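Local coordinates for protein HRI1 (Saccharomyces cerevisiae, PDB 3RBY), which is of unknown function and not essential, but interacts with the protein HRR25 and may interact with SEC72, at residues A[24-34]-A[169-180]. Residues are numbered along the deposited sequence; the frame is centred on the assembly and turned at random.
Sequences LSSVSTDGHYI and LVIVIGRWIQGF
I34 and I171 fill the apolar centre, their side chains sliding past each other in opposite directions, with I34 CG2 3.8 Å from I171 CD1. With CG1 of I171 anti to its own carbonyl carbon (chi1 -65°), CD1 reaches the backbone of the other hairpin and lies 3.4 Å from Y33 C, while CG2 packs on S26 CB. The other branch of I34 ends with CD1 over the glycine backbone, 3.6 Å from G179 C, and near the edge of the F180 ring. On one flank I173 CD1 touches S26 CB and the V27 backbone; on another, L24 and W176 cross at about a right angle, L24 CD1 3.5 Å from W176 CE3. Polar groups begin at Q178, whose extended side chain uses NE2 twice: it donates to S26 OG (2.8 Å) and to L24 O (3.0 Å). NE2 stands above the carbonyl plane of L24, while L24 O itself lies in the amide plane of Q178. OE1 accepts from R196 NH2, so the bonds at both ends set which end of the amide is oxygen and which is nitrogen. Replacing Q178 by a leucine would probably cost S26 OG and L24 O their shared donor and R196 NH2 an acceptor. S26 OG also donates to a water, which in turn donates to I171 O and W176 O, bridging the two hairpins. This is an orthogonal packing of two antiparallel hairpins from different β-sheets: the short axes of strands 24-27 and 169-173 cross at 88°. Hairpin 24-34 belongs to the N-terminal sheet, between strands 4-12 and 51-57; hairpin 169-180 belongs to the C-terminal one, flanked by strands 156-161 and 192-199.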
ATOM      1  N   LEU A  24       0.638  10.455   6.156  1.00 33.92           N
ATOM      2  CA  LEU A  24      -0.511   9.835   6.795  1.00 35.77           C
ATOM      3  C   LEU A  24      -1.581  10.913   6.915  1.00 36.37           C
ATOM      4  O   LEU A  24      -1.288  12.034   7.358  1.00 36.71           O
ATOM      5  CB  LEU A  24      -0.143   9.313   8.194  1.00 33.28           C
ATOM      6  CG  LEU A  24       0.635   7.992   8.321  1.00 36.00           C
ATOM      7  CD1 LEU A  24       0.944   7.654   9.766  1.00 32.97           C
ATOM      8  CD2 LEU A  24      -0.126   6.836   7.693  1.00 29.74           C
ATOM      9  N   SER A  25      -2.812  10.591   6.521  1.00 36.18           N
ATOM     10  CA  SER A  25      -3.950  11.481   6.786  1.00 33.80           C
ATOM     11  C   SER A  25      -4.855  10.882   7.852  1.00 35.64           C
ATOM     12  O   SER A  25      -5.295   9.732   7.734  1.00 35.39           O
ATOM     13  CB  SER A  25      -4.743  11.766   5.516  1.00 35.22           C
ATOM     14  OG  SER A  25      -3.984  12.532   4.583  1.00 34.23           O
ATOM     15  N   SER A  26      -5.114  11.661   8.904  1.00 36.21           N
ATOM     16  CA  SER A  26      -6.016  11.241   9.967  1.00 34.37           C
ATOM     17  C   SER A  26      -7.373  11.934   9.833  1.00 36.46           C
ATOM     18  O   SER A  26      -7.458  13.174   9.839  1.00 33.32           O
ATOM     19  CB  SER A  26      -5.425  11.558  11.348  1.00 33.83           C
ATOM     20  OG  SER A  26      -4.089  11.110  11.463  1.00 30.87           O
ATOM     21  N   VAL A  27      -8.436  11.139   9.734  1.00 35.48           N
ATOM     22  CA  VAL A  27      -9.781  11.701   9.749  1.00 33.52           C
ATOM     23  C   VAL A  27     -10.544  11.141  10.947  1.00 35.09           C
ATOM     24  O   VAL A  27     -10.825   9.940  11.015  1.00 33.50           O
ATOM     25  CB  VAL A  27     -10.534  11.420   8.439  1.00 33.86           C
ATOM     26  CG1 VAL A  27     -11.918  12.092   8.466  1.00 30.74           C
ATOM     27  CG2 VAL A  27      -9.724  11.923   7.245  1.00 32.96           C
ATOM     28  N   SER A  28     -10.871  12.011  11.902  1.00 34.34           N
ATOM     29  CA  SER A  28     -11.574  11.562  13.091  1.00 33.48           C
ATOM     30  C   SER A  28     -13.003  11.169  12.728  1.00 34.84           C
ATOM     31  O   SER A  28     -13.501  11.530  11.660  1.00 33.69           O
ATOM     32  CB  SER A  28     -11.595  12.649  14.169  1.00 30.93           C
ATOM     33  OG  SER A  28     -12.392  13.751  13.767  1.00 33.46           O
ATOM     34  N   THR A  29     -13.646  10.425  13.623  1.00 33.39           N
ATOM     35  CA  THR A  29     -15.025  10.019  13.454  1.00 34.15           C
ATOM     36  C   THR A  29     -15.905  11.259  13.229  1.00 37.09           C
ATOM     37  O   THR A  29     -16.736  11.285  12.321  1.00 34.64           O
ATOM     38  CB  THR A  29     -15.512   9.276  14.706  1.00 39.48           C
ATOM     39  OG1 THR A  29     -14.628   8.179  14.987  1.00 37.15           O
ATOM     40  CG2 THR A  29     -16.942   8.745  14.501  1.00 44.16           C
ATOM     41  N   ASP A  30     -15.731  12.279  14.067  1.00 36.73           N
ATOM     42  CA  ASP A  30     -16.483  13.525  13.919  1.00 36.19           C
ATOM     43  C   ASP A  30     -16.139  14.288  12.625  1.00 38.12           C
ATOM     44  O   ASP A  30     -16.869  15.208  12.243  1.00 41.00           O
ATOM     45  CB  ASP A  30     -16.291  14.444  15.137  1.00 32.09           C
ATOM     46  CG  ASP A  30     -16.943  13.900  16.388  1.00 36.91           C
ATOM     47  OD1 ASP A  30     -17.512  12.782  16.337  1.00 33.80           O
ATOM     48  OD2 ASP A  30     -16.869  14.596  17.432  1.00 39.42           O
ATOM     49  N   GLY A  31     -15.038  13.923  11.965  1.00 34.18           N
ATOM     50  CA  GLY A  31     -14.690  14.514  10.674  1.00 31.47           C
ATOM     51  C   GLY A  31     -13.532  15.512  10.654  1.00 34.60           C
ATOM     52  O   GLY A  31     -13.223  16.080   9.599  1.00 35.26           O
ATOM     53  N   HIS A  32     -12.897  15.743  11.806  1.00 30.41           N
ATOM     54  CA  HIS A  32     -11.712  16.605  11.868  1.00 32.64           C
ATOM     55  C   HIS A  32     -10.535  15.878  11.179  1.00 35.22           C
ATOM     56  O   HIS A  32     -10.434  14.640  11.245  1.00 34.02           O
ATOM     57  CB  HIS A  32     -11.375  16.939  13.323  1.00 31.98           C
ATOM     58  CG  HIS A  32     -12.561  17.352  14.133  1.00 36.80           C
ATOM     59  ND1 HIS A  32     -13.373  18.412  13.774  1.00 35.85           N
ATOM     60  CD2 HIS A  32     -13.105  16.831  15.262  1.00 32.15           C
ATOM     61  CE1 HIS A  32     -14.349  18.533  14.653  1.00 33.42           C
ATOM     62  NE2 HIS A  32     -14.210  17.587  15.569  1.00 32.14           N
ATOM     63  N   TYR A  33      -9.664  16.633  10.509  1.00 31.38           N
ATOM     64  CA  TYR A  33      -8.614  16.023   9.691  1.00 34.51           C
ATOM     65  C   TYR A  33      -7.263  16.749   9.781  1.00 37.64           C
ATOM     66  O   TYR A  33      -7.216  17.983   9.906  1.00 36.38           O
ATOM     67  CB  TYR A  33      -9.069  15.957   8.225  1.00 33.01           C
ATOM     68  CG  TYR A  33      -9.238  17.323   7.601  1.00 34.49           C
ATOM     69  CD1 TYR A  33      -8.172  17.952   6.971  1.00 35.68           C
ATOM     70  CD2 TYR A  33     -10.463  17.995   7.649  1.00 37.74           C
ATOM     71  CE1 TYR A  33      -8.311  19.206   6.398  1.00 36.34           C
ATOM     72  CE2 TYR A  33     -10.613  19.260   7.075  1.00 35.25           C
ATOM     73  CZ  TYR A  33      -9.529  19.857   6.455  1.00 36.45           C
ATOM     74  OH  TYR A  33      -9.658  21.106   5.884  1.00 38.02           O
ATOM     75  N   ILE A  34      -6.178  15.972   9.716  1.00 38.10           N
ATOM     76  CA  ILE A  34      -4.815  16.497   9.574  1.00 34.92           C
ATOM     77  C   ILE A  34      -4.032  15.604   8.606  1.00 37.69           C
ATOM     78  O   ILE A  34      -4.268  14.392   8.537  1.00 36.98           O
ATOM     79  CB  ILE A  34      -4.086  16.545  10.926  1.00 35.86           C
ATOM     80  CG1 ILE A  34      -2.695  17.168  10.784  1.00 35.27           C
ATOM     81  CG2 ILE A  34      -3.975  15.160  11.513  1.00 35.70           C
ATOM     82  CD1 ILE A  34      -2.132  17.651  12.105  1.00 35.02           C
ATOM     83  N   LEU A 169      -4.205  21.589  16.543  1.00 40.98           N
ATOM     84  CA  LEU A 169      -5.118  20.450  16.479  1.00 35.22           C
ATOM     85  C   LEU A 169      -4.305  19.182  16.691  1.00 39.33           C
ATOM     86  O   LEU A 169      -3.276  18.980  16.036  1.00 39.17           O
ATOM     87  CB  LEU A 169      -5.745  20.385  15.088  1.00 34.16           C
ATOM     88  CG  LEU A 169      -7.251  20.232  14.855  1.00 40.11           C
ATOM     89  CD1 LEU A 169      -7.514  19.184  13.800  1.00 35.71           C
ATOM     90  CD2 LEU A 169      -8.009  19.929  16.133  1.00 36.27           C
ATOM     91  N   VAL A 170      -4.754  18.321  17.592  1.00 40.53           N
ATOM     92  CA  VAL A 170      -4.168  16.992  17.712  1.00 36.48           C
ATOM     93  C   VAL A 170      -5.270  15.963  17.470  1.00 37.86           C
ATOM     94  O   VAL A 170      -6.358  16.062  18.046  1.00 37.17           O
ATOM     95  CB  VAL A 170      -3.483  16.789  19.078  1.00 37.23           C
ATOM     96  CG1 VAL A 170      -3.014  15.342  19.245  1.00 40.63           C
ATOM     97  CG2 VAL A 170      -2.301  17.722  19.190  1.00 41.65           C
ATOM     98  N   ILE A 171      -5.007  15.011  16.579  1.00 40.74           N
ATOM     99  CA  ILE A 171      -5.997  13.990  16.228  1.00 34.34           C
ATOM    100  C   ILE A 171      -5.461  12.608  16.570  1.00 37.52           C
ATOM    101  O   ILE A 171      -4.421  12.180  16.035  1.00 33.60           O
ATOM    102  CB  ILE A 171      -6.397  14.067  14.731  1.00 36.14           C
ATOM    103  CG1 ILE A 171      -7.114  15.388  14.452  1.00 34.30           C
ATOM    104  CG2 ILE A 171      -7.281  12.876  14.350  1.00 34.51           C
ATOM    105  CD1 ILE A 171      -7.418  15.632  13.001  1.00 34.87           C
ATOM    106  N   VAL A 172      -6.167  11.931  17.481  1.00 35.39           N
ATOM    107  CA  VAL A 172      -5.769  10.623  17.984  1.00 35.15           C
ATOM    108  C   VAL A 172      -6.663   9.523  17.382  1.00 40.03           C
ATOM    109  O   VAL A 172      -7.861   9.433  17.698  1.00 36.54           O
ATOM    110  CB  VAL A 172      -5.850  10.575  19.547  1.00 36.19           C
ATOM    111  CG1 VAL A 172      -5.379   9.227  20.094  1.00 32.00           C
ATOM    112  CG2 VAL A 172      -5.025  11.687  20.171  1.00 34.32           C
ATOM    113  N   ILE A 173      -6.083   8.683  16.527  1.00 35.54           N
ATOM    114  CA  ILE A 173      -6.813   7.534  15.999  1.00 35.88           C
ATOM    115  C   ILE A 173      -6.114   6.217  16.344  1.00 39.24           C
ATOM    116  O   ILE A 173      -5.009   5.907  15.840  1.00 34.57           O
ATOM    117  CB  ILE A 173      -7.008   7.631  14.486  1.00 37.38           C
ATOM    118  CG1 ILE A 173      -7.608   8.999  14.130  1.00 38.27           C
ATOM    119  CG2 ILE A 173      -7.898   6.478  13.994  1.00 37.56           C
ATOM    120  CD1 ILE A 173      -7.825   9.193  12.642  1.00 39.75           C
ATOM    121  N   GLY A 174      -6.771   5.432  17.192  1.00 37.95           N
ATOM    122  CA  GLY A 174      -6.151   4.232  17.715  1.00 37.30           C
ATOM    123  C   GLY A 174      -4.796   4.559  18.318  1.00 40.58           C
ATOM    124  O   GLY A 174      -4.706   5.396  19.242  1.00 40.24           O
ATOM    125  N   ARG A 175      -3.745   3.928  17.787  1.00 37.80           N
ATOM    126  CA  ARG A 175      -2.399   4.133  18.305  1.00 38.71           C
ATOM    127  C   ARG A 175      -1.679   5.324  17.682  1.00 36.90           C
ATOM    128  O   ARG A 175      -0.609   5.725  18.153  1.00 38.24           O
ATOM    129  CB  ARG A 175      -1.563   2.873  18.116  1.00 39.97           C
ATOM    130  CG  ARG A 175      -2.021   1.679  18.958  1.00 41.12           C
ATOM    131  CD  ARG A 175      -1.113   0.499  18.656  1.00 53.08           C
ATOM    132  NE  ARG A 175      -0.750  -0.260  19.849  1.00 49.99           N
ATOM    133  CZ  ARG A 175      -1.600  -1.046  20.490  1.00 53.36           C
ATOM    134  NH1 ARG A 175      -2.854  -1.151  20.061  1.00 57.90           N
ATOM    135  NH2 ARG A 175      -1.202  -1.711  21.565  1.00 63.65           N
ATOM    136  N   TRP A 176      -2.269   5.905  16.641  1.00 37.02           N
ATOM    137  CA  TRP A 176      -1.569   6.923  15.843  1.00 37.45           C
ATOM    138  C   TRP A 176      -2.038   8.360  16.099  1.00 36.20           C
ATOM    139  O   TRP A 176      -3.204   8.704  15.869  1.00 36.08           O
ATOM    140  CB  TRP A 176      -1.695   6.616  14.353  1.00 31.61           C
ATOM    141  CG  TRP A 176      -1.073   5.321  13.935  1.00 36.44           C
ATOM    142  CD1 TRP A 176      -1.615   4.075  14.061  1.00 35.48           C
ATOM    143  CD2 TRP A 176       0.209   5.141  13.289  1.00 34.83           C
ATOM    144  NE1 TRP A 176      -0.749   3.130  13.552  1.00 38.32           N
ATOM    145  CE2 TRP A 176       0.375   3.754  13.072  1.00 38.70           C
ATOM    146  CE3 TRP A 176       1.230   6.013  12.894  1.00 31.62           C
ATOM    147  CZ2 TRP A 176       1.532   3.213  12.461  1.00 40.90           C
ATOM    148  CZ3 TRP A 176       2.381   5.480  12.281  1.00 39.08           C
ATOM    149  CH2 TRP A 176       2.519   4.096  12.072  1.00 36.85           C
ATOM    150  N   ILE A 177      -1.106   9.201  16.539  1.00 37.29           N
ATOM    151  CA  ILE A 177      -1.413  10.582  16.858  1.00 33.62           C
ATOM    152  C   ILE A 177      -0.683  11.522  15.906  1.00 37.19           C
ATOM    153  O   ILE A 177       0.535  11.419  15.741  1.00 37.09           O
ATOM    154  CB  ILE A 177      -0.986  10.928  18.301  1.00 36.16           C
ATOM    155  CG1 ILE A 177      -1.833  10.151  19.323  1.00 36.16           C
ATOM    156  CG2 ILE A 177      -1.092  12.424  18.553  1.00 36.35           C
ATOM    157  CD1 ILE A 177      -1.149   8.912  19.881  1.00 36.36           C
ATOM    158  N   GLN A 178      -1.425  12.436  15.282  1.00 32.33           N
ATOM    159  CA  GLN A 178      -0.821  13.514  14.517  1.00 35.71           C
ATOM    160  C   GLN A 178      -1.351  14.851  15.014  1.00 40.09           C
ATOM    161  O   GLN A 178      -2.534  14.963  15.367  1.00 40.65           O
ATOM    162  CB  GLN A 178      -1.085  13.349  13.028  1.00 33.33           C
ATOM    163  CG  GLN A 178      -0.445  12.116  12.435  1.00 36.11           C
ATOM    164  CD  GLN A 178      -0.473  12.147  10.930  1.00 38.67           C
ATOM    165  OE1 GLN A 178       0.584  12.202  10.279  1.00 37.34           O
ATOM    166  NE2 GLN A 178      -1.680  12.123  10.358  1.00 30.44           N
ATOM    167  N   GLY A 179      -0.469  15.845  15.057  1.00 37.27           N
ATOM    168  CA  GLY A 179      -0.812  17.140  15.604  1.00 37.39           C
ATOM    169  C   GLY A 179      -0.041  18.302  14.993  1.00 39.69           C
ATOM    170  O   GLY A 179       1.041  18.120  14.419  1.00 39.95           O
ATOM    171  N   PHE A 180      -0.609  19.502  15.108  1.00 38.25           N
ATOM    172  CA  PHE A 180       0.131  20.720  14.799  1.00 39.70           C
ATOM    173  C   PHE A 180      -0.087  21.799  15.872  1.00 37.54           C
ATOM    174  O   PHE A 180      -1.030  21.728  16.669  1.00 38.60           O
ATOM    175  CB  PHE A 180      -0.199  21.239  13.395  1.00 41.58           C
ATOM    176  CG  PHE A 180      -1.343  22.224  13.350  1.00 40.44           C
ATOM    177  CD1 PHE A 180      -2.668  21.786  13.310  1.00 37.19           C
ATOM    178  CD2 PHE A 180      -1.094  23.593  13.321  1.00 41.75           C
ATOM    179  CE1 PHE A 180      -3.728  22.692  13.260  1.00 37.54           C
ATOM    180  CE2 PHE A 180      -2.156  24.515  13.262  1.00 42.72           C
ATOM    181  CZ  PHE A 180      -3.473  24.056  13.232  1.00 42.15           C
TER
HETATM  182  O   HOH W   1      -3.810  10.457  13.909  1.00 33.15           O